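Local coordinates for ABC transporter substrate-binding protein (Vibrio cholerae, PDB 3LKV) that probably serves as the substrate-binding component of an ABC transporter, with phenylalanine found bound between its two lobes and zinc ions at separate sites, at residues A[71-76]-A[82-87]; A[7-12]-A[256-261]; A[144-149]-A[184-189]. One frame throughout, in Å; residues are numbered along the deposited sequence.

Contact 1. Residues A[71-76]-A[82-87]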
loop_
_atom_site.group_PDB
_atom_site.type_symbol
_atom_site.label_atom_id
_atom_site.label_comp_id
_atom_site.label_asym_id
_atom_site.label_seq_id
_atom_site.Cartn_x
_atom_site.Cartn_y
_atom_site.Cartn_z
ATOM N N ASP A 71 16.238 3.247 -10.762
ATOM C CA ASP A 71 17.299 2.237 -10.926
ATOM C C ASP A 71 16.798 1.124 -11.840
ATOM O O ASP A 71 17.567 0.545 -12.638
ATOM C CB ASP A 71 17.711 1.681 -9.569
ATOM C CG ASP A 71 18.269 2.769 -8.618
ATOM O OD1 ASP A 71 19.345 3.296 -8.926
ATOM O OD2 ASP A 71 17.660 3.139 -7.568
ATOM N N VAL A 72 15.520 0.772 -11.719
ATOM C CA VAL A 72 14.981 -0.311 -12.521
ATOM C C VAL A 72 13.544 -0.004 -12.885
ATOM O O VAL A 72 12.769 0.494 -12.044
ATOM C CB VAL A 72 15.023 -1.722 -11.782
ATOM C CG1 VAL A 72 14.480 -2.802 -12.696
ATOM C CG2 VAL A 72 16.455 -2.068 -11.365
ATOM N N LEU A 73 13.212 -0.272 -14.138
ATOM C CA LEU A 73 11.845 -0.111 -14.619
ATOM C C LEU A 73 11.233 -1.497 -14.764
ATOM O O LEU A 73 11.918 -2.412 -15.215
ATOM C CB LEU A 73 11.818 0.606 -15.951
ATOM C CG LEU A 73 12.239 2.062 -15.977
ATOM C CD1 LEU A 73 12.798 2.388 -17.395
ATOM C CD2 LEU A 73 11.037 2.947 -15.637
ATOM N N VAL A 74 9.992 -1.661 -14.330
ATOM C CA VAL A 74 9.320 -2.948 -14.409
ATOM C C VAL A 74 8.077 -2.756 -15.270
ATOM O O VAL A 74 7.245 -1.846 -14.994
ATOM C CB VAL A 74 8.915 -3.492 -13.019
ATOM C CG1 VAL A 74 8.072 -4.756 -13.195
ATOM C CG2 VAL A 74 10.169 -3.784 -12.149
ATOM N N GLY A 75 7.980 -3.513 -16.343
ATOM C CA GLY A 75 6.797 -3.434 -17.183
ATOM C C GLY A 75 5.965 -4.679 -16.993
ATOM O O GLY A 75 6.359 -5.791 -17.418
ATOM N N ILE A 76 4.813 -4.521 -16.372
ATOM C CA ILE A 76 3.941 -5.630 -16.167
ATOM C C ILE A 76 2.905 -5.609 -17.328
ATOM O O ILE A 76 2.088 -4.675 -17.437
ATOM C CB ILE A 76 3.200 -5.504 -14.840
ATOM C CG1 ILE A 76 4.149 -5.459 -13.660
ATOM C CG2 ILE A 76 2.221 -6.634 -14.676
ATOM C CD1 ILE A 76 3.413 -5.270 -12.252
ATOM N N GLN A 82 6.324 -2.618 -23.788
ATOM C CA GLN A 82 6.686 -2.100 -25.066
ATOM C C GLN A 82 6.933 -0.618 -25.004
ATOM O O GLN A 82 7.906 -0.122 -25.625
ATOM C CB GLN A 82 5.612 -2.394 -26.113
ATOM C CG GLN A 82 5.584 -3.874 -26.573
ATOM C CD GLN A 82 4.490 -4.095 -27.615
ATOM O OE1 GLN A 82 3.369 -3.700 -27.399
ATOM N NE2 GLN A 82 4.806 -4.768 -28.706
ATOM N N ALA A 83 6.088 0.112 -24.274
ATOM C CA ALA A 83 6.314 1.564 -24.157
ATOM C C ALA A 83 7.607 1.878 -23.417
ATOM O O ALA A 83 8.287 2.890 -23.694
ATOM C CB ALA A 83 5.124 2.231 -23.447
ATOM N N LEU A 84 7.972 1.030 -22.451
ATOM C CA LEU A 84 9.224 1.263 -21.723
ATOM C C LEU A 84 10.440 1.080 -22.647
ATOM O O LEU A 84 11.393 1.885 -22.625
ATOM C CB LEU A 84 9.320 0.346 -20.529
ATOM C CG LEU A 84 8.363 0.559 -19.322
ATOM C CD1 LEU A 84 8.616 -0.501 -18.338
ATOM C CD2 LEU A 84 8.491 1.937 -18.695
ATOM N N VAL A 85 10.419 0.030 -23.455
ATOM C CA VAL A 85 11.514 -0.276 -24.382
ATOM C C VAL A 85 11.724 0.847 -25.392
ATOM O O VAL A 85 12.874 1.173 -25.782
ATOM C CB VAL A 85 11.313 -1.644 -25.072
ATOM C CG1 VAL A 85 12.307 -1.805 -26.297
ATOM C CG2 VAL A 85 11.499 -2.721 -24.036
ATOM N N SER A 86 10.627 1.494 -25.757
ATOM C CA SER A 86 10.711 2.661 -26.627
ATOM C C SER A 86 11.323 3.904 -25.910
ATOM O O SER A 86 12.098 4.683 -26.485
ATOM C CB SER A 86 9.330 2.902 -27.238
ATOM O OG SER A 86 9.362 4.183 -27.805
ATOM N N ALA A 87 11.035 4.045 -24.612
ATOM C CA ALA A 87 11.395 5.259 -23.846
ATOM C C ALA A 87 12.794 5.232 -23.280
ATOM O O ALA A 87 13.389 6.293 -22.918
ATOM C CB ALA A 87 10.369 5.470 -22.709
#
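L84 reaches from the helix to the strand and touches both L73 and G75, an instance of how a parallel sheet in a two-lobed periplasmic binding protein fold receives its covering helices. The strand 72-76 and the helix 78-87 are the first two elements of a beta-alpha-beta unit that is completed by strand 93-98. The axes of the short segments 72-76 and 82-87 approach to 8.6 Å, at 147°, so the helix runs roughly back along the strand it has just left.

L84 supplies more than half of the surface buried here, and its two methyls meet different partners. With CG beside the backbone N and anti to the carbonyl carbon (chi1 -69°), the fork of the leucine is carried toward the sheet. L84 CD2 meets L73 CD2 at 4.1 Å. L84 CD1 lies nearer the backbone, 3.8 Å from V74 C and 4.1 Å from L73 CB. The two leucines approach obliquely. One branch of L84 sets a methyl on a methyl, and the other sets a methyl on a CB.

No hydrogen bond crosses between the segments; the contact is buried and is one of van der Waals packing, side chain on side chain and side chain on backbone. I93 of the next strand also packs on L84, while T88 and I91 of the following loop pack on L73. V74 points to the other face of the sheet, where V254 of helix 243-258 packs against it. At G75 there is no side chain to intervene, and L84 CD1 therefore settles directly onto the main chain, 3.6 Å from G75 CA and 3.7 Å from G75 N.

Contact 2. Residues A[7-12]-A[256-261]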
loop_
_atom_site.group_PDB
_atom_site.type_symbol
_atom_site.label_atom_id
_atom_site.label_comp_id
_atom_site.label_asym_id
_atom_site.label_seq_id
_atom_site.Cartn_x
_atom_site.Cartn_y
_atom_site.Cartn_z
ATOM N N LYS A 7 21.513 5.097 -2.577
ATOM C CA LYS A 7 21.367 4.053 -1.492
ATOM C C LYS A 7 19.912 3.533 -1.318
ATOM O O LYS A 7 19.729 2.391 -0.962
ATOM C CB LYS A 7 21.905 4.566 -0.141
ATOM C CG LYS A 7 22.018 3.433 0.913
ATOM C CD LYS A 7 22.100 3.936 2.320
ATOM C CE LYS A 7 21.555 2.836 3.242
ATOM N NZ LYS A 7 21.874 3.151 4.668
ATOM N N THR A 8 18.901 4.372 -1.535
ATOM C CA THR A 8 17.533 3.882 -1.699
ATOM C C THR A 8 17.364 3.319 -3.124
ATOM O O THR A 8 17.614 4.024 -4.088
ATOM C CB THR A 8 16.498 5.033 -1.475
ATOM O OG1 THR A 8 16.586 5.454 -0.118
ATOM C CG2 THR A 8 15.023 4.607 -1.761
ATOM N N ALA A 9 16.927 2.086 -3.276
ATOM C CA ALA A 9 16.622 1.581 -4.602
ATOM C C ALA A 9 15.317 2.209 -5.096
ATOM O O ALA A 9 14.316 2.293 -4.345
ATOM C CB ALA A 9 16.477 0.096 -4.564
ATOM N N LYS A 10 15.310 2.619 -6.345
ATOM C CA LYS A 10 14.112 3.185 -6.944
ATOM C C LYS A 10 13.629 2.296 -8.074
ATOM O O LYS A 10 14.300 2.124 -9.063
ATOM C CB LYS A 10 14.383 4.591 -7.442
ATOM C CG LYS A 10 13.123 5.376 -7.905
ATOM C CD LYS A 10 13.425 6.949 -7.934
ATOM C CE LYS A 10 12.590 7.747 -8.994
ATOM N NZ LYS A 10 11.258 8.305 -8.542
ATOM N N VAL A 11 12.468 1.707 -7.865
ATOM C CA VAL A 11 11.852 0.765 -8.781
ATOM C C VAL A 11 10.518 1.375 -9.218
ATOM O O VAL A 11 9.672 1.677 -8.371
ATOM C CB VAL A 11 11.669 -0.582 -8.104
ATOM C CG1 VAL A 11 10.929 -1.583 -9.024
ATOM C CG2 VAL A 11 13.091 -1.126 -7.679
ATOM N N ALA A 12 10.338 1.521 -10.537
ATOM C CA ALA A 12 9.152 2.131 -11.095
ATOM C C ALA A 12 8.415 1.097 -11.939
ATOM O O ALA A 12 9.005 0.521 -12.849
ATOM C CB ALA A 12 9.551 3.366 -11.952
ATOM N N ALA A 256 18.905 -8.648 -8.636
ATOM C CA ALA A 256 20.192 -8.946 -9.263
ATOM C C ALA A 256 20.652 -7.696 -10.003
ATOM O O ALA A 256 21.812 -7.325 -9.943
ATOM C CB ALA A 256 20.081 -10.183 -10.205
ATOM N N ILE A 257 19.738 -6.984 -10.631
ATOM C CA ILE A 257 20.144 -5.794 -11.385
ATOM C C ILE A 257 20.623 -4.701 -10.438
ATOM O O ILE A 257 21.620 -4.008 -10.680
ATOM C CB ILE A 257 18.991 -5.302 -12.298
ATOM C CG1 ILE A 257 18.806 -6.335 -13.414
ATOM C CG2 ILE A 257 19.243 -3.887 -12.865
ATOM C CD1 ILE A 257 17.555 -6.219 -14.278
ATOM N N LEU A 258 19.898 -4.535 -9.354
ATOM C CA LEU A 258 20.236 -3.502 -8.377
ATOM C C LEU A 258 21.638 -3.744 -7.821
ATOM O O LEU A 258 22.310 -2.821 -7.462
ATOM C CB LEU A 258 19.198 -3.492 -7.226
ATOM C CG LEU A 258 17.830 -2.847 -7.561
ATOM C CD1 LEU A 258 16.874 -3.063 -6.446
ATOM C CD2 LEU A 258 17.955 -1.352 -7.854
ATOM N N GLU A 259 22.052 -4.988 -7.774
ATOM C CA GLU A 259 23.342 -5.370 -7.287
ATOM C C GLU A 259 24.422 -5.365 -8.356
ATOM O O GLU A 259 25.506 -5.856 -8.137
ATOM C CB GLU A 259 23.232 -6.768 -6.623
ATOM C CG GLU A 259 22.564 -6.623 -5.257
ATOM C CD GLU A 259 21.794 -7.854 -4.775
ATOM O OE1 GLU A 259 22.145 -9.007 -5.206
ATOM O OE2 GLU A 259 20.841 -7.614 -3.948
ATOM N N GLY A 260 24.134 -4.779 -9.499
ATOM C CA GLY A 260 25.128 -4.585 -10.499
ATOM C C GLY A 260 25.144 -5.579 -11.646
ATOM O O GLY A 260 26.080 -5.545 -12.417
ATOM N N LYS A 261 24.144 -6.456 -11.783
ATOM C CA LYS A 261 24.082 -7.280 -12.975
ATOM C C LYS A 261 23.575 -6.479 -14.142
ATOM O O LYS A 261 22.703 -5.631 -13.948
ATOM C CB LYS A 261 23.194 -8.503 -12.781
ATOM C CG LYS A 261 23.886 -9.630 -11.981
ATOM C CD LYS A 261 24.989 -10.337 -12.765
ATOM C CE LYS A 261 24.398 -11.310 -13.882
ATOM N NZ LYS A 261 25.416 -11.864 -14.862
#
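L258 points from the last turn of its helix toward strand 9-15 and packs mainly on A9, with a looser touch on V11. Its CB still stands back from the strand, 5.2 Å from A9 CB. The first torsion (chi1 -76°) sets CG beside the backbone N, from where the branch spreads over the alanine: CD1 lies 3.7 Å from A9 CB and CD2 3.9 Å from the same atom, so that one small methyl is straddled by two. CD1 also faces V11 CG2 at 4.4 Å, while CD2 meets D71 in the neighbouring loop. Here the carboxy-terminal end of helix 243-258 packs on a face of the parallel sheet, with V72 of the adjacent strand also against L258. The helix stops immediately afterwards in a Schellman motif: K261 N hydrogen-bonds to A256 O at 3.1 Å and G260 N to I257 O at 2.9 Å, with G260 taking the positive phi (100°). K10, between the two touching strand residues, points to the opposite face, and its NZ is hydrogen-bonded to E45 OE2 and D47 OD2, whose residues bind a zinc ion.

Contact 3. Residues A[144-149]-A[184-189]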
loop_
_atom_site.group_PDB
_atom_site.type_symbol
_atom_site.label_atom_id
_atom_site.label_comp_id
_atom_site.label_asym_id
_atom_site.label_seq_id
_atom_site.Cartn_x
_atom_site.Cartn_y
_atom_site.Cartn_z
ATOM N N GLY A 144 -14.774 -20.592 -29.779
ATOM C CA GLY A 144 -14.935 -19.154 -29.970
ATOM C C GLY A 144 -13.821 -18.431 -29.243
ATOM O O GLY A 144 -13.353 -18.898 -28.182
ATOM N N VAL A 145 -13.369 -17.313 -29.803
ATOM C CA VAL A 145 -12.328 -16.550 -29.132
ATOM C C VAL A 145 -12.458 -15.109 -29.482
ATOM O O VAL A 145 -12.761 -14.769 -30.617
ATOM C CB VAL A 145 -10.892 -17.110 -29.431
ATOM C CG1 VAL A 145 -10.616 -17.164 -30.878
ATOM C CG2 VAL A 145 -9.797 -16.271 -28.707
ATOM N N VAL A 146 -12.319 -14.258 -28.479
ATOM C CA VAL A 146 -12.335 -12.821 -28.665
ATOM C C VAL A 146 -10.934 -12.328 -28.295
ATOM O O VAL A 146 -10.371 -12.749 -27.320
ATOM C CB VAL A 146 -13.353 -12.169 -27.715
ATOM C CG1 VAL A 146 -13.299 -10.617 -27.832
ATOM C CG2 VAL A 146 -14.793 -12.703 -28.038
ATOM N N TYR A 147 -10.399 -11.407 -29.059
ATOM C CA TYR A 147 -9.072 -10.900 -28.774
ATOM C C TYR A 147 -8.886 -9.514 -29.341
ATOM O O TYR A 147 -9.691 -9.033 -30.127
ATOM C CB TYR A 147 -8.017 -11.851 -29.329
ATOM C CG TYR A 147 -7.853 -11.781 -30.797
ATOM C CD1 TYR A 147 -6.888 -10.955 -31.368
ATOM C CD2 TYR A 147 -8.617 -12.559 -31.641
ATOM C CE1 TYR A 147 -6.712 -10.912 -32.745
ATOM C CE2 TYR A 147 -8.453 -12.507 -33.015
ATOM C CZ TYR A 147 -7.512 -11.687 -33.557
ATOM O OH TYR A 147 -7.340 -11.650 -34.914
ATOM N N ASN A 148 -7.838 -8.866 -28.871
ATOM C CA ASN A 148 -7.510 -7.490 -29.257
ATOM C C ASN A 148 -6.271 -7.514 -30.143
ATOM O O ASN A 148 -5.178 -7.832 -29.690
ATOM C CB ASN A 148 -7.274 -6.588 -28.038
ATOM C CG ASN A 148 -6.990 -5.113 -28.431
ATOM O OD1 ASN A 148 -6.712 -4.792 -29.595
ATOM N ND2 ASN A 148 -7.135 -4.229 -27.475
ATOM N N PRO A 149 -6.451 -7.191 -31.434
ATOM C CA PRO A 149 -5.352 -7.305 -32.357
ATOM C C PRO A 149 -4.299 -6.236 -32.119
ATOM O O PRO A 149 -3.214 -6.408 -32.607
ATOM C CB PRO A 149 -6.008 -7.157 -33.731
ATOM C CG PRO A 149 -7.194 -6.352 -33.500
ATOM C CD PRO A 149 -7.678 -6.736 -32.101
ATOM N N GLN A 184 -17.987 -7.569 -24.577
ATOM C CA GLN A 184 -19.279 -8.246 -24.403
ATOM C C GLN A 184 -20.038 -8.420 -25.752
ATOM O O GLN A 184 -20.510 -9.514 -26.086
ATOM C CB GLN A 184 -20.115 -7.536 -23.333
ATOM C CG GLN A 184 -21.471 -8.185 -23.107
ATOM C CD GLN A 184 -22.238 -7.626 -21.887
ATOM O OE1 GLN A 184 -21.694 -6.985 -21.036
ATOM N NE2 GLN A 184 -23.494 -7.896 -21.831
ATOM N N SER A 185 -20.104 -7.361 -26.542
ATOM C CA SER A 185 -20.688 -7.459 -27.881
ATOM C C SER A 185 -19.975 -8.492 -28.768
ATOM O O SER A 185 -20.627 -9.212 -29.488
ATOM C CB SER A 185 -20.566 -6.143 -28.631
ATOM O OG SER A 185 -21.262 -5.176 -27.963
ATOM N N ALA A 186 -18.652 -8.463 -28.785
ATOM C CA ALA A 186 -17.880 -9.454 -29.523
ATOM C C ALA A 186 -18.227 -10.877 -29.057
ATOM O O ALA A 186 -18.459 -11.739 -29.878
ATOM C CB ALA A 186 -16.359 -9.197 -29.366
ATOM N N THR A 187 -18.267 -11.118 -27.757
ATOM C CA THR A 187 -18.661 -12.424 -27.243
ATOM C C THR A 187 -20.073 -12.821 -27.735
ATOM O O THR A 187 -20.297 -13.931 -28.220
ATOM C CB THR A 187 -18.658 -12.426 -25.745
ATOM O OG1 THR A 187 -17.367 -11.985 -25.305
ATOM C CG2 THR A 187 -18.975 -13.845 -25.168
ATOM N N GLN A 188 -21.005 -11.889 -27.610
ATOM C CA GLN A 188 -22.368 -12.105 -28.080
ATOM C C GLN A 188 -22.398 -12.466 -29.551
ATOM O O GLN A 188 -23.127 -13.353 -29.943
ATOM C CB GLN A 188 -23.193 -10.855 -27.857
ATOM C CG GLN A 188 -24.614 -11.033 -28.207
ATOM C CD GLN A 188 -25.337 -9.717 -28.239
ATOM O OE1 GLN A 188 -24.931 -8.789 -28.951
ATOM N NE2 GLN A 188 -26.399 -9.614 -27.467
ATOM N N ALA A 189 -21.613 -11.775 -30.366
ATOM C CA ALA A 189 -21.584 -12.076 -31.787
ATOM C C ALA A 189 -21.185 -13.525 -32.082
ATOM O O ALA A 189 -21.494 -14.039 -33.165
ATOM C CB ALA A 189 -20.636 -11.109 -32.547
#
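V146 meets A186 and T187 with its two methyls, one beta-branched residue touching a helix at two successive positions; this is helix-on-sheet packing in the second lobe of a periplasmic-binding-protein fold. The strand leading to it starts with G144, whose backbone pairs with V196 and Y198 on one side. V145 follows with its side chain on the other face of the sheet, against M158 and L161 of helix 152-167.

V146 then points to the helix 183-191. Its CG1, anti to the backbone N (chi1 176°), ends on the methyl of A186, with V146 CG1 to A186 CB at 3.7 Å. That alanine methyl also lies 4.1 Å from V146 CG2, so it sits against the whole fork. V146 CG2 is turned to the next residue of the helix and lies 3.8 Å from T187 OG1 and equally far from T187 N. The valine and threonine side chains cross at about a right angle. T187 OG1 is hydrogen-bonded to V183 O, one turn back in its own helix. T187 lies about 5 Å, side chain to side chain, from the zinc-binding A191.

The strand ends with Y147, whose ring packs on A154 and M158 of helix 152-167. N148 follows, its N hydrogen-bonded to D202 OD2 and its ND2 to T204 OG1.

Strand 142-147 lies inside the mixed sheet between strands 171-176 and 196-199. Helix 183-191 shares its face of that sheet with helix 209-218, whose M212 touches both V146 and T187, while A175 of strand 171-176 packs on A186; helix 152-167 covers the reverse face.

How the contacts relate
Contacts 1 and 2 belong to one lobe and contact 3 to the other, matching the two-lobed plan of periplasmic binding proteins, with phenylalanine bound between. Contacts 1 and 2, centres about 14 Å apart, share the parallel sheet, where strands 9-15 and 72-76 are neighbours and D71 OD2 accepts a hydrogen bond from K10 N at 2.7 Å. The centre of contact 3, on the mixed sheet, lies about 29 Å from that of contact 1 and about 41 Å from that of contact 2. Contact 2 joins the first strand to a late helix, with contacts 1 and 3 in turn between its segments; helix 243-258 re-enters the first lobe before strand 275-278 edges the mixed sheet.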